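Local coordinates for protein translation elongation factor 1A (Methanosarcina mazei, PDB 3WND), which binds cysteinyl-tRNA(Cys) in its GTP-bound form and probably acts as a translation elongation factor of the SelB/EF-Tu/aIF2 gamma-like kind, at residues H303-G307 with L308-P312; N155-K158 with S159-N162; N175-A178 with E179-E182; H128-D131 with E132-K136. One frame throughout, in Å; residues are numbered along the deposited sequence.

Overall arrangement
Three of the four contacts belong to the nucleotide-binding half of the chain. Interaction 2 is the loop after strand 150-153 and holds T156, one of the GDP-binding residues; no nucleotide is bound to this chain. Interaction 4 lies on helix 127-140 of the neighbouring beta-alpha-beta unit, its centre 20 Å from that of interaction 2 and their nearest atoms about 9 Å apart. Interaction 3 sits on helix 167-187, with centres 28 Å from interaction 2 and 27 Å from interaction 4. Interaction 1 is a hairpin of a beta sheet near the C-terminus, its centre 39 Å from that of interaction 2, beside a citric acid molecule and away from the nucleotide site.

Interaction 1: residues H303-G307 with L308-P312; sequences HLFVG and LQSEP. With CIT (citric acid), chain B.
H303 lays its imidazole against the backbone joining E311 to P312: E311 C sits over one ring face, offset toward the rim, and H303 CE1 reaches P312 CD at 3.6 Å. F305 and S310 share that face of the hairpin; S310 CB approaches F305 CE1 obliquely at 3.5 Å, while F305 CE2 meets the edge of the H303 ring. On the other face V306 and Q309 run alongside each other, with V306 CG1 3.6 Å from Q309 NE2. This amide gives V306 O a weak bond (Q309 NE2 to V306 O, 3.3 Å), although its stronger partner is A345 O. Between the faces, L304 N donates to E311 O at 2.7 Å and nearly straight (171°). A type II' turn from V306 to Q309 closes the hairpin. H303 NE2 donates to O6 of citric acid at 3.2 Å, a bent bond of 135°. With an alanine in place of this histidine, the E311-P312 backbone would probably lose its ring cover and citrate O6 its imidazole donor. The chemistry thus implies a proton on NE2, and the neighbouring carboxylate, probably from the crystallisation liquor, may encourage a positively charged imidazole.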
ATOM      1  N   HIS A 303       4.129  15.589   7.088  1.00 17.81           N
ATOM      2  CA  HIS A 303       3.519  14.390   7.591  1.00 19.57           C
ATOM      3  C   HIS A 303       4.346  13.253   7.104  1.00 18.42           C
ATOM      4  O   HIS A 303       4.768  13.222   5.931  1.00 19.53           O
ATOM      5  CB  HIS A 303       2.086  14.234   7.073  1.00 19.87           C
ATOM      6  CG  HIS A 303       1.172  13.678   8.080  1.00 19.62           C
ATOM      7  ND1 HIS A 303       0.747  14.384   9.200  1.00 22.28           N
ATOM      8  CD2 HIS A 303       0.502  12.429   8.102  1.00 20.76           C
ATOM      9  CE1 HIS A 303      -0.043  13.573   9.929  1.00 25.87           C
ATOM     10  NE2 HIS A 303      -0.255  12.409   9.221  1.00 25.28           N
ATOM     11  N   LEU A 304       4.666  12.315   8.002  1.00 16.17           N
ATOM     12  CA  LEU A 304       5.562  11.221   7.658  1.00 16.84           C
ATOM     13  C   LEU A 304       4.785   9.897   7.600  1.00 15.51           C
ATOM     14  O   LEU A 304       3.959   9.575   8.495  1.00 18.79           O
ATOM     15  CB  LEU A 304       6.685  11.123   8.724  1.00 14.29           C
ATOM     16  CG  LEU A 304       7.723   9.989   8.634  1.00 15.02           C
ATOM     17  CD1 LEU A 304       9.023  10.426   9.285  1.00 19.03           C
ATOM     18  CD2 LEU A 304       7.182   8.710   9.322  1.00 18.85           C
ATOM     19  N   PHE A 305       5.023   9.151   6.545  1.00 16.02           N
ATOM     20  CA  PHE A 305       4.470   7.785   6.422  1.00 15.30           C
ATOM     21  C   PHE A 305       5.607   6.782   6.290  1.00 17.15           C
ATOM     22  O   PHE A 305       6.525   6.952   5.507  1.00 16.98           O
ATOM     23  CB  PHE A 305       3.720   7.714   5.071  1.00 16.60           C
ATOM     24  CG  PHE A 305       2.534   8.627   5.003  1.00 15.82           C
ATOM     25  CD1 PHE A 305       1.271   8.177   5.310  1.00 21.18           C
ATOM     26  CD2 PHE A 305       2.728   9.983   4.720  1.00 17.87           C
ATOM     27  CE1 PHE A 305       0.185   9.096   5.324  1.00 22.15           C
ATOM     28  CE2 PHE A 305       1.644  10.878   4.687  1.00 18.73           C
ATOM     29  CZ  PHE A 305       0.404  10.459   5.000  1.00 18.79           C
ATOM     30  N   VAL A 306       5.565   5.724   7.119  1.00 15.43           N
ATOM     31  CA  VAL A 306       6.519   4.639   6.990  1.00 16.34           C
ATOM     32  C   VAL A 306       5.745   3.402   7.361  1.00 14.11           C
ATOM     33  O   VAL A 306       5.018   3.377   8.350  1.00 17.06           O
ATOM     34  CB  VAL A 306       7.825   4.844   7.801  1.00 15.35           C
ATOM     35  CG1 VAL A 306       7.532   4.838   9.299  1.00 17.80           C
ATOM     36  CG2 VAL A 306       8.898   3.785   7.424  1.00 14.52           C
ATOM     37  N   GLY A 307       5.874   2.346   6.535  1.00 16.20           N
ATOM     38  CA  GLY A 307       5.028   1.175   6.746  1.00 16.34           C
ATOM     39  C   GLY A 307       3.549   1.603   6.719  1.00 12.83           C
ATOM     40  O   GLY A 307       3.115   2.311   5.775  1.00 15.11           O
ATOM     41  N   LEU A 308       2.789   1.203   7.765  1.00 15.11           N
ATOM     42  CA  LEU A 308       1.378   1.590   7.836  1.00 14.41           C
ATOM     43  C   LEU A 308       1.174   2.642   8.934  1.00 16.35           C
ATOM     44  O   LEU A 308       0.065   2.783   9.497  1.00 17.84           O
ATOM     45  CB  LEU A 308       0.497   0.345   8.056  1.00 17.76           C
ATOM     46  CG  LEU A 308       0.779  -0.805   7.082  1.00 15.59           C
ATOM     47  CD1 LEU A 308      -0.245  -1.871   7.405  1.00 14.90           C
ATOM     48  CD2 LEU A 308       0.652  -0.402   5.593  1.00 18.65           C
ATOM     49  N   GLN A 309       2.259   3.361   9.222  1.00 15.34           N
ATOM     50  CA  GLN A 309       2.212   4.458  10.252  1.00 18.11           C
ATOM     51  C   GLN A 309       2.173   5.826   9.532  1.00 17.01           C
ATOM     52  O   GLN A 309       2.698   6.002   8.412  1.00 16.99           O
ATOM     53  CB  GLN A 309       3.419   4.339  11.157  1.00 16.31           C
ATOM     54  CG  GLN A 309       3.434   3.078  11.964  1.00 15.72           C
ATOM     55  CD  GLN A 309       4.875   2.702  12.423  1.00 18.87           C
ATOM     56  OE1 GLN A 309       5.143   2.541  13.630  1.00 17.67           O
ATOM     57  NE2 GLN A 309       5.786   2.507  11.457  1.00 17.56           N
ATOM     58  N   SER A 310       1.559   6.822  10.193  1.00 19.69           N
ATOM     59  CA  SER A 310       1.506   8.146   9.611  1.00 22.61           C
ATOM     60  C   SER A 310       1.389   9.161  10.711  1.00 28.69           C
ATOM     61  O   SER A 310       0.350   9.171  11.410  1.00 37.57           O
ATOM     62  CB  SER A 310       0.291   8.291   8.681  1.00 24.98           C
ATOM     63  OG  SER A 310      -0.931   7.903   9.327  1.00 24.37           O
ATOM     64  N   GLU A 311       2.380  10.059  10.844  1.00 22.51           N
ATOM     65  CA  GLU A 311       2.350  11.025  11.965  1.00 22.66           C
ATOM     66  C   GLU A 311       2.944  12.344  11.516  1.00 18.99           C
ATOM     67  O   GLU A 311       3.858  12.350  10.628  1.00 21.39           O
ATOM     68  CB  GLU A 311       3.207  10.432  13.054  1.00 23.81           C
ATOM     69  CG  GLU A 311       2.656   9.087  13.636  1.00 37.51           C
ATOM     70  CD  GLU A 311       1.203   9.105  14.203  1.00 37.06           C
ATOM     71  OE1 GLU A 311       0.648  10.186  14.494  1.00 32.03           O
ATOM     72  OE2 GLU A 311       0.552   8.012  14.405  1.00 31.04           O
ATOM     73  N   PRO A 312       2.523  13.475  12.133  1.00 22.42           N
ATOM     74  CA  PRO A 312       3.184  14.781  11.933  1.00 22.94           C
ATOM     75  C   PRO A 312       4.656  14.817  12.423  1.00 24.66           C
ATOM     76  O   PRO A 312       5.009  14.227  13.466  1.00 24.42           O
ATOM     77  CB  PRO A 312       2.307  15.775  12.760  1.00 22.24           C
ATOM     78  CG  PRO A 312       1.551  14.985  13.714  1.00 29.27           C
ATOM     79  CD  PRO A 312       1.524  13.531  13.221  1.00 26.54           C
TER
HETATM   80  C1  CIT B 401      -3.838  12.022   6.321  1.00 25.29           C
HETATM   81  O1  CIT B 401      -3.458  10.846   6.191  1.00 23.86           O
HETATM   82  O2  CIT B 401      -4.300  12.662   5.372  1.00 22.87           O
HETATM   83  C2  CIT B 401      -3.589  12.688   7.659  1.00 28.97           C
HETATM   84  C3  CIT B 401      -4.465  12.284   8.858  1.00 45.72           C
HETATM   85  O7  CIT B 401      -5.788  11.746   8.627  1.00 67.36           O
HETATM   86  C4  CIT B 401      -3.841  12.581  10.258  1.00 33.67           C
HETATM   87  C5  CIT B 401      -4.371  13.957  10.420  1.00 57.92           C
HETATM   88  O3  CIT B 401      -5.579  14.161  10.092  1.00 69.09           O
HETATM   89  O4  CIT B 401      -3.591  14.835  10.840  1.00 77.33           O
HETATM   90  C6  CIT B 401      -3.992  10.861   8.998  1.00 35.22           C
HETATM   91  O5  CIT B 401      -4.732   9.992   9.618  1.00 67.61           O
HETATM   92  O6  CIT B 401      -2.823  10.677   8.589  1.00 33.97           O
HETATM   93  O   HOH W   1       1.878   4.877   6.201  1.00 15.57           O

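Interaction 2: residues N155-K158 with S159-N162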
ATOM      1  N   ASN A 155     -15.852  -1.085 -18.053  1.00 12.79           N
ATOM      2  CA  ASN A 155     -16.883  -0.510 -17.212  1.00 17.31           C
ATOM      3  C   ASN A 155     -17.423  -1.695 -16.358  1.00 14.25           C
ATOM      4  O   ASN A 155     -17.102  -2.852 -16.632  1.00 13.88           O
ATOM      5  CB  ASN A 155     -18.055   0.120 -18.095  1.00 16.12           C
ATOM      6  CG  ASN A 155     -18.801  -0.939 -18.929  1.00 14.67           C
ATOM      7  OD1 ASN A 155     -19.528  -1.794 -18.353  1.00 15.62           O
ATOM      8  ND2 ASN A 155     -18.656  -0.909 -20.283  1.00 15.11           N
ATOM      9  N   THR A 156     -18.152  -1.332 -15.352  1.00 14.64           N
ATOM     10  CA  THR A 156     -18.812  -2.276 -14.471  1.00 13.36           C
ATOM     11  C   THR A 156     -20.331  -1.981 -14.505  1.00 16.77           C
ATOM     12  O   THR A 156     -21.029  -2.010 -13.444  1.00 17.47           O
ATOM     13  CB  THR A 156     -18.249  -2.272 -13.054  1.00 15.93           C
ATOM     14  OG1 THR A 156     -18.324  -0.935 -12.580  1.00 16.69           O
ATOM     15  CG2 THR A 156     -16.795  -2.831 -13.054  1.00 15.80           C
ATOM     16  N   ASN A 157     -20.849  -1.725 -15.715  1.00 16.47           N
ATOM     17  CA  ASN A 157     -22.280  -1.425 -15.924  1.00 16.81           C
ATOM     18  C   ASN A 157     -22.991  -2.494 -16.676  1.00 17.18           C
ATOM     19  O   ASN A 157     -22.788  -2.642 -17.853  1.00 19.31           O
ATOM     20  CB  ASN A 157     -22.350  -0.103 -16.647  1.00 17.06           C
ATOM     21  CG  ASN A 157     -23.780   0.351 -16.886  1.00 23.01           C
ATOM     22  OD1 ASN A 157     -24.747  -0.322 -16.502  1.00 21.72           O
ATOM     23  ND2 ASN A 157     -23.914   1.445 -17.585  1.00 23.48           N
ATOM     24  N   LYS A 158     -23.776  -3.349 -15.964  1.00 20.84           N
ATOM     25  CA  LYS A 158     -24.294  -4.564 -16.607  1.00 23.02           C
ATOM     26  C   LYS A 158     -25.345  -4.167 -17.687  1.00 23.74           C
ATOM     27  O   LYS A 158     -25.735  -5.020 -18.471  1.00 20.92           O
ATOM     28  CB  LYS A 158     -24.950  -5.451 -15.553  1.00 22.77           C
ATOM     29  CG  LYS A 158     -26.126  -4.779 -14.921  1.00 25.05           C
ATOM     30  CD  LYS A 158     -26.983  -5.834 -14.208  1.00 28.89           C
ATOM     31  CE  LYS A 158     -27.898  -5.231 -13.153  1.00 25.26           C
ATOM     32  NZ  LYS A 158     -28.371  -6.339 -12.260  1.00 20.69           N
ATOM     33  N   SER A 159     -25.804  -2.904 -17.683  1.00 20.37           N
ATOM     34  CA  SER A 159     -26.821  -2.387 -18.598  1.00 26.66           C
ATOM     35  C   SER A 159     -26.247  -1.627 -19.800  1.00 21.46           C
ATOM     36  O   SER A 159     -27.000  -1.228 -20.710  1.00 24.94           O
ATOM     37  CB  SER A 159     -27.722  -1.410 -17.853  1.00 31.26           C
ATOM     38  OG  SER A 159     -28.317  -2.104 -16.766  1.00 38.39           O
ATOM     39  N   ALA A 160     -24.918  -1.434 -19.821  1.00 21.36           N
ATOM     40  CA  ALA A 160     -24.317  -0.716 -20.934  1.00 23.59           C
ATOM     41  C   ALA A 160     -24.433  -1.535 -22.233  1.00 25.82           C
ATOM     42  O   ALA A 160     -24.617  -2.749 -22.216  1.00 25.62           O
ATOM     43  CB  ALA A 160     -22.821  -0.510 -20.654  1.00 22.52           C
ATOM     44  N   LYS A 161     -24.193  -0.849 -23.355  1.00 25.79           N
ATOM     45  CA  LYS A 161     -24.149  -1.513 -24.704  1.00 27.52           C
ATOM     46  C   LYS A 161     -23.103  -2.629 -24.706  1.00 27.08           C
ATOM     47  O   LYS A 161     -23.319  -3.727 -25.232  1.00 29.06           O
ATOM     48  CB  LYS A 161     -23.856  -0.494 -25.821  1.00 30.18           C
ATOM     49  CG  LYS A 161     -23.618  -1.136 -27.188  1.00 34.37           C
ATOM     50  CD  LYS A 161     -23.241  -0.059 -28.191  1.00 53.56           C
ATOM     51  CE  LYS A 161     -23.121  -0.633 -29.621  1.00 52.45           C
ATOM     52  NZ  LYS A 161     -22.944   0.283 -30.753  1.00 66.45           N
ATOM     53  N   ASN A 162     -22.013  -2.376 -23.984  1.00 23.40           N
ATOM     54  CA  ASN A 162     -20.947  -3.380 -23.876  1.00 20.64           C
ATOM     55  C   ASN A 162     -20.693  -3.644 -22.405  1.00 25.81           C
ATOM     56  O   ASN A 162     -19.768  -3.055 -21.791  1.00 21.11           O
ATOM     57  CB  ASN A 162     -19.720  -2.791 -24.538  1.00 20.44           C
ATOM     58  CG  ASN A 162     -19.861  -2.747 -26.083  1.00 26.29           C
ATOM     59  OD1 ASN A 162     -20.430  -3.688 -26.696  1.00 35.06           O
ATOM     60  ND2 ASN A 162     -19.412  -1.641 -26.705  1.00 27.24           N
TER
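N155 swings its CG between its own backbone N and carbonyl carbon (chi1 64°), which sets its amide to face N162 with one end and N157 with the other. N157 does the reverse: CG stands opposite the backbone N (chi1 -178°), sending OD1 forward to S159. From the first of these groups, N155 ND2 donates to N162 O at 2.8 Å, almost straight (169°) and with the acceptor in the plane of the amide; the same nitrogen also bonds S122 OG. N155 OD1 takes the backbone N of N157 at 3.0 Å, an Asx turn, and F164 N as well, so both ends of the side chain are gripped and its rotation is fixed. N157 OD1 accepts from S159 N at 3.0 Å, the donor lying above the carbonyl plane, while its ND2 turns to D123 OD2. Behind it A160 N returns to N157 O at 3.1 Å, closing a type I turn from N157 to A160, and A160 CB rests 3.8 Å from N157 ND2. A leucine in place of N155 would probably leave N162 O and the backbone N of N157 without their mates and free the end of the loop to move. D123 and T156 bind GDP, and N157 holds D123 directly, so this loop probably lines part of the nucleotide site, which is empty in this chain. Its place after strand 150-153 is consistent with the last of the guanine-nucleotide loops of the GTPase fold, facing the D123 that ends the NKxD-like motif.

Interaction 3: residues N175-A178 with E179-E182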
ATOM      1  N   ASN A 175      -3.861 -11.258 -13.004  1.00 17.99           N
ATOM      2  CA  ASN A 175      -3.264 -12.590 -12.746  1.00 21.07           C
ATOM      3  C   ASN A 175      -1.846 -12.737 -13.346  1.00 22.21           C
ATOM      4  O   ASN A 175      -1.015 -13.407 -12.728  1.00 20.06           O
ATOM      5  CB  ASN A 175      -4.195 -13.699 -13.306  1.00 19.94           C
ATOM      6  CG  ASN A 175      -5.311 -14.043 -12.269  1.00 27.68           C
ATOM      7  OD1 ASN A 175      -5.053 -14.702 -11.214  1.00 30.87           O
ATOM      8  ND2 ASN A 175      -6.534 -13.638 -12.547  1.00 22.46           N
ATOM      9  N   GLU A 176      -1.597 -12.198 -14.554  1.00 19.75           N
ATOM     10  CA  GLU A 176      -0.248 -12.212 -15.123  1.00 21.56           C
ATOM     11  C   GLU A 176       0.743 -11.503 -14.183  1.00 17.82           C
ATOM     12  O   GLU A 176       1.847 -12.050 -13.911  1.00 19.18           O
ATOM     13  CB  GLU A 176      -0.170 -11.574 -16.528  1.00 25.04           C
ATOM     14  CG  GLU A 176      -0.833 -12.380 -17.586  1.00 34.86           C
ATOM     15  CD  GLU A 176      -0.888 -11.574 -18.906  1.00 44.12           C
ATOM     16  OE1 GLU A 176      -0.463 -10.352 -18.919  1.00 35.71           O
ATOM     17  OE2 GLU A 176      -1.373 -12.155 -19.910  1.00 65.56           O
ATOM     18  N   VAL A 177       0.399 -10.313 -13.715  1.00 16.97           N
ATOM     19  CA  VAL A 177       1.293  -9.550 -12.834  1.00 18.01           C
ATOM     20  C   VAL A 177       1.429 -10.323 -11.536  1.00 19.58           C
ATOM     21  O   VAL A 177       2.547 -10.412 -10.928  1.00 23.01           O
ATOM     22  CB  VAL A 177       0.775  -8.081 -12.596  1.00 20.37           C
ATOM     23  CG1 VAL A 177       1.689  -7.353 -11.669  1.00 26.04           C
ATOM     24  CG2 VAL A 177       0.726  -7.239 -13.899  1.00 24.18           C
ATOM     25  N   ALA A 178       0.309 -10.885 -11.053  1.00 18.92           N
ATOM     26  CA  ALA A 178       0.393 -11.644  -9.817  1.00 18.60           C
ATOM     27  C   ALA A 178       1.422 -12.780  -9.890  1.00 19.10           C
ATOM     28  O   ALA A 178       2.066 -13.089  -8.871  1.00 21.13           O
ATOM     29  CB  ALA A 178      -0.944 -12.171  -9.390  1.00 19.01           C
ATOM     30  N   GLU A 179       1.615 -13.370 -11.070  1.00 19.94           N
ATOM     31  CA  GLU A 179       2.476 -14.565 -11.169  1.00 23.09           C
ATOM     32  C   GLU A 179       3.905 -14.072 -10.958  1.00 22.23           C
ATOM     33  O   GLU A 179       4.707 -14.731 -10.310  1.00 27.67           O
ATOM     34  CB  GLU A 179       2.272 -15.237 -12.559  1.00 25.86           C
ATOM     35  CG  GLU A 179       3.053 -16.536 -12.826  1.00 22.35           C
ATOM     36  CD  GLU A 179       2.305 -17.378 -13.884  1.00 36.56           C
ATOM     37  OE1 GLU A 179       1.959 -16.796 -14.913  1.00 43.80           O
ATOM     38  OE2 GLU A 179       2.069 -18.585 -13.702  1.00 55.61           O
ATOM     39  N   LYS A 180       4.217 -12.881 -11.478  1.00 20.61           N
ATOM     40  CA  LYS A 180       5.562 -12.300 -11.376  1.00 22.15           C
ATOM     41  C   LYS A 180       5.820 -11.937  -9.942  1.00 19.73           C
ATOM     42  O   LYS A 180       6.895 -12.234  -9.392  1.00 22.12           O
ATOM     43  CB  LYS A 180       5.715 -11.072 -12.282  1.00 23.34           C
ATOM     44  CG  LYS A 180       5.684 -11.388 -13.764  1.00 38.29           C
ATOM     45  CD  LYS A 180       5.128 -10.323 -14.730  1.00 54.38           C
ATOM     46  CE  LYS A 180       5.883  -8.975 -14.843  1.00 69.07           C
ATOM     47  NZ  LYS A 180       4.967  -7.808 -15.213  1.00 51.58           N
ATOM     48  N   ILE A 181       4.809 -11.393  -9.275  1.00 19.10           N
ATOM     49  CA  ILE A 181       4.966 -11.017  -7.868  1.00 18.87           C
ATOM     50  C   ILE A 181       5.104 -12.233  -6.948  1.00 21.44           C
ATOM     51  O   ILE A 181       5.835 -12.189  -5.979  1.00 20.17           O
ATOM     52  CB  ILE A 181       3.793 -10.137  -7.403  1.00 21.75           C
ATOM     53  CG1 ILE A 181       3.903  -8.772  -8.133  1.00 20.81           C
ATOM     54  CG2 ILE A 181       3.716 -10.049  -5.905  1.00 25.62           C
ATOM     55  CD1 ILE A 181       2.582  -8.097  -8.115  1.00 22.37           C
ATOM     56  N   GLU A 182       4.465 -13.331  -7.304  1.00 18.53           N
ATOM     57  CA  GLU A 182       4.608 -14.530  -6.503  1.00 15.58           C
ATOM     58  C   GLU A 182       6.125 -14.977  -6.509  1.00 17.59           C
ATOM     59  O   GLU A 182       6.624 -15.389  -5.464  1.00 19.13           O
ATOM     60  CB  GLU A 182       3.703 -15.668  -6.991  1.00 23.66           C
ATOM     61  CG  GLU A 182       2.261 -15.425  -6.490  1.00 27.11           C
ATOM     62  CD  GLU A 182       1.236 -16.146  -7.386  1.00 32.03           C
ATOM     63  OE1 GLU A 182       1.629 -16.886  -8.375  1.00 29.97           O
ATOM     64  OE2 GLU A 182       0.025 -15.938  -7.091  1.00 31.18           O
TER
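Two successive turns of helix 167-187 meet here, V177 and I181 lying on its buried side and E176, E179 and K180 on its outer side. The V177 and I181 side chains cross obliquely, V177 CG1 touching I181 CD1 at 3.7 Å. Both valine and isoleucine also rest on I86 of strand 86-91 and on H114, so this pair is part of the apolar side by which the helix packs against strand 86-91. I181 CG1, pointing away from its carbonyl carbon (chi1 -68°), comes back over the previous turn and lies 3.5 Å from V177 O, the oxygen that accepts from I181 N at 3.0 Å. E182 N likewise bonds A178 O at 2.9 Å, and E182 CG presses on the same oxygen at 3.3 Å before the carboxylate runs off to R60, with which OE2 forms a salt bridge; M21 N bonds that oxygen too. R60 reaches back to N175 OD1 as well, linking residues two turns apart. On the outer side E179 N is held by E176 O at 3.1 Å, while its bond to N175 O is weak. K180 bends at its third torsion, and K180 CD stays 3.8 Å from E176 O. Such an apolar stripe, flanked by charged residues, is the hallmark of an amphipathic alpha helix packed on a beta sheet, here the last helix before the beta-rich part of the chain that begins at strand 194-203.

Interaction 4: residues H128-D131 with E132-K136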
ATOM      1  N   HIS A 128     -12.519   6.669 -29.920  1.00 19.90           N
ATOM      2  CA  HIS A 128     -11.553   7.635 -30.330  1.00 16.97           C
ATOM      3  C   HIS A 128     -11.132   8.528 -29.184  1.00 16.36           C
ATOM      4  O   HIS A 128      -9.999   8.970 -29.183  1.00 21.02           O
ATOM      5  CB  HIS A 128     -12.002   8.466 -31.551  1.00 15.69           C
ATOM      6  CG  HIS A 128     -12.017   7.674 -32.816  1.00 20.09           C
ATOM      7  ND1 HIS A 128     -12.914   7.934 -33.813  1.00 26.84           N
ATOM      8  CD2 HIS A 128     -11.273   6.544 -33.204  1.00 28.34           C
ATOM      9  CE1 HIS A 128     -12.750   6.998 -34.808  1.00 28.94           C
ATOM     10  NE2 HIS A 128     -11.740   6.158 -34.441  1.00 31.21           N
ATOM     11  N   ALA A 129     -12.067   8.806 -28.228  1.00 14.71           N
ATOM     12  CA  ALA A 129     -11.688   9.535 -27.012  1.00 15.21           C
ATOM     13  C   ALA A 129     -10.744   8.689 -26.114  1.00 16.88           C
ATOM     14  O   ALA A 129      -9.804   9.219 -25.473  1.00 16.67           O
ATOM     15  CB  ALA A 129     -12.932   9.952 -26.259  1.00 17.81           C
ATOM     16  N   ILE A 130     -11.024   7.400 -26.030  1.00 17.53           N
ATOM     17  CA  ILE A 130     -10.213   6.509 -25.191  1.00 18.62           C
ATOM     18  C   ILE A 130      -8.822   6.434 -25.785  1.00 21.84           C
ATOM     19  O   ILE A 130      -7.835   6.466 -25.038  1.00 21.23           O
ATOM     20  CB  ILE A 130     -10.848   5.066 -25.150  1.00 16.64           C
ATOM     21  CG1 ILE A 130     -12.198   5.108 -24.415  1.00 15.72           C
ATOM     22  CG2 ILE A 130      -9.925   4.035 -24.507  1.00 19.51           C
ATOM     23  CD1 ILE A 130     -13.120   3.912 -24.709  1.00 20.81           C
ATOM     24  N   ASP A 131      -8.734   6.356 -27.148  1.00 20.61           N
ATOM     25  CA  ASP A 131      -7.393   6.336 -27.739  1.00 28.92           C
ATOM     26  C   ASP A 131      -6.626   7.643 -27.457  1.00 23.76           C
ATOM     27  O   ASP A 131      -5.416   7.612 -27.134  1.00 26.05           O
ATOM     28  CB  ASP A 131      -7.411   5.956 -29.231  1.00 33.42           C
ATOM     29  CG  ASP A 131      -7.986   4.587 -29.413  1.00 44.79           C
ATOM     30  OD1 ASP A 131      -7.973   3.824 -28.396  1.00 46.07           O
ATOM     31  OD2 ASP A 131      -8.533   4.297 -30.492  1.00 56.61           O
ATOM     32  N   GLU A 132      -7.348   8.781 -27.455  1.00 22.03           N
ATOM     33  CA  GLU A 132      -6.702  10.045 -27.135  1.00 20.07           C
ATOM     34  C   GLU A 132      -6.264  10.114 -25.685  1.00 22.05           C
ATOM     35  O   GLU A 132      -5.170  10.645 -25.368  1.00 29.98           O
ATOM     36  CB  GLU A 132      -7.567  11.265 -27.474  1.00 23.08           C
ATOM     37  CG  GLU A 132      -7.598  11.545 -28.967  1.00 31.34           C
ATOM     38  CD  GLU A 132      -8.553  12.700 -29.388  1.00 33.60           C
ATOM     39  OE1 GLU A 132      -8.986  13.519 -28.488  1.00 32.27           O
ATOM     40  OE2 GLU A 132      -8.856  12.825 -30.647  1.00 35.06           O
ATOM     41  N   LEU A 133      -7.063   9.582 -24.773  1.00 21.69           N
ATOM     42  CA  LEU A 133      -6.659   9.564 -23.364  1.00 18.77           C
ATOM     43  C   LEU A 133      -5.491   8.564 -23.184  1.00 16.43           C
ATOM     44  O   LEU A 133      -4.571   8.872 -22.416  1.00 24.37           O
ATOM     45  CB  LEU A 133      -7.873   9.165 -22.475  1.00 15.71           C
ATOM     46  CG  LEU A 133      -7.696   9.057 -20.972  1.00 15.85           C
ATOM     47  CD1 LEU A 133      -7.115  10.328 -20.386  1.00 22.14           C
ATOM     48  CD2 LEU A 133      -9.004   8.623 -20.288  1.00 12.67           C
ATOM     49  N   LYS A 134      -5.515   7.365 -23.833  1.00 18.57           N
ATOM     50  CA  LYS A 134      -4.318   6.458 -23.746  1.00 18.95           C
ATOM     51  C   LYS A 134      -3.043   7.142 -24.215  1.00 24.63           C
ATOM     52  O   LYS A 134      -2.016   7.030 -23.544  1.00 29.22           O
ATOM     53  CB  LYS A 134      -4.475   5.169 -24.550  1.00 19.72           C
ATOM     54  CG  LYS A 134      -5.538   4.270 -23.953  1.00 20.25           C
ATOM     55  CD  LYS A 134      -5.671   3.002 -24.643  1.00 23.90           C
ATOM     56  CE  LYS A 134      -6.564   2.001 -23.954  1.00 24.81           C
ATOM     57  NZ  LYS A 134      -6.694   0.780 -24.857  1.00 28.84           N
ATOM     58  N   ALA A 135      -3.130   7.892 -25.327  1.00 24.34           N
ATOM     59  CA  ALA A 135      -1.963   8.631 -25.845  1.00 28.02           C
ATOM     60  C   ALA A 135      -1.455   9.637 -24.837  1.00 27.43           C
ATOM     61  O   ALA A 135      -0.219   9.825 -24.569  1.00 35.19           O
ATOM     62  CB  ALA A 135      -2.313   9.381 -27.162  1.00 33.09           C
ATOM     63  N   LYS A 136      -2.383  10.363 -24.303  1.00 24.69           N
ATOM     64  CA  LYS A 136      -2.054  11.337 -23.297  1.00 24.43           C
ATOM     65  C   LYS A 136      -1.288  10.646 -22.162  1.00 30.14           C
ATOM     66  O   LYS A 136      -0.188  11.115 -21.774  1.00 31.19           O
ATOM     67  CB  LYS A 136      -3.281  12.046 -22.782  1.00 28.76           C
ATOM     68  CG  LYS A 136      -3.883  13.082 -23.769  1.00 33.20           C
ATOM     69  CD  LYS A 136      -4.690  14.090 -22.956  1.00 41.90           C
ATOM     70  CE  LYS A 136      -6.016  14.400 -23.639  1.00 51.07           C
ATOM     71  NZ  LYS A 136      -6.060  15.651 -24.403  1.00 53.10           N
TER
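I130 and K134, one turn apart, make the close side of this contact. Their side chains run together in the same direction, and the aliphatic part of the lysine does the touching: I130 CG2 lies 4.0 Å from K134 CE, and K134 CG is 3.4 Å from I130 O. That oxygen also takes K134 N at 2.8 Å in a nearly straight bond of 170°. K134 is extended to its end, which keeps the methylenes against I130 and carries the ammonium out past the apolar patch. L133 is buried next to them, its N bonded to A129 O at 2.9 Å; its CG lies opposite the backbone N (chi1 179°), and the side chain packs on L119 and L96. The other side is looser. E132 is exposed, and its CG rests only on H128 O, 3.5 Å away, while E132 N holds that same oxygen at a longer 3.2 Å. H128 leads its ring away from the turn, so the pair meets through the backbone and not through the imidazole. D131 and K134 have opposite charges, yet D131 OD1 and K134 NZ stay 4.8 Å apart, too far for a salt bridge, so any attraction is probably modest and not a direct bond. In the fold, helix 127-140 crosses between strands 115-119 and 150-153 in a beta-alpha-beta unit: I130, L133 and K134 all lean on L119, while I130 also meets S153 and K134 meets C151, so the close side is the one turned to the central sheet.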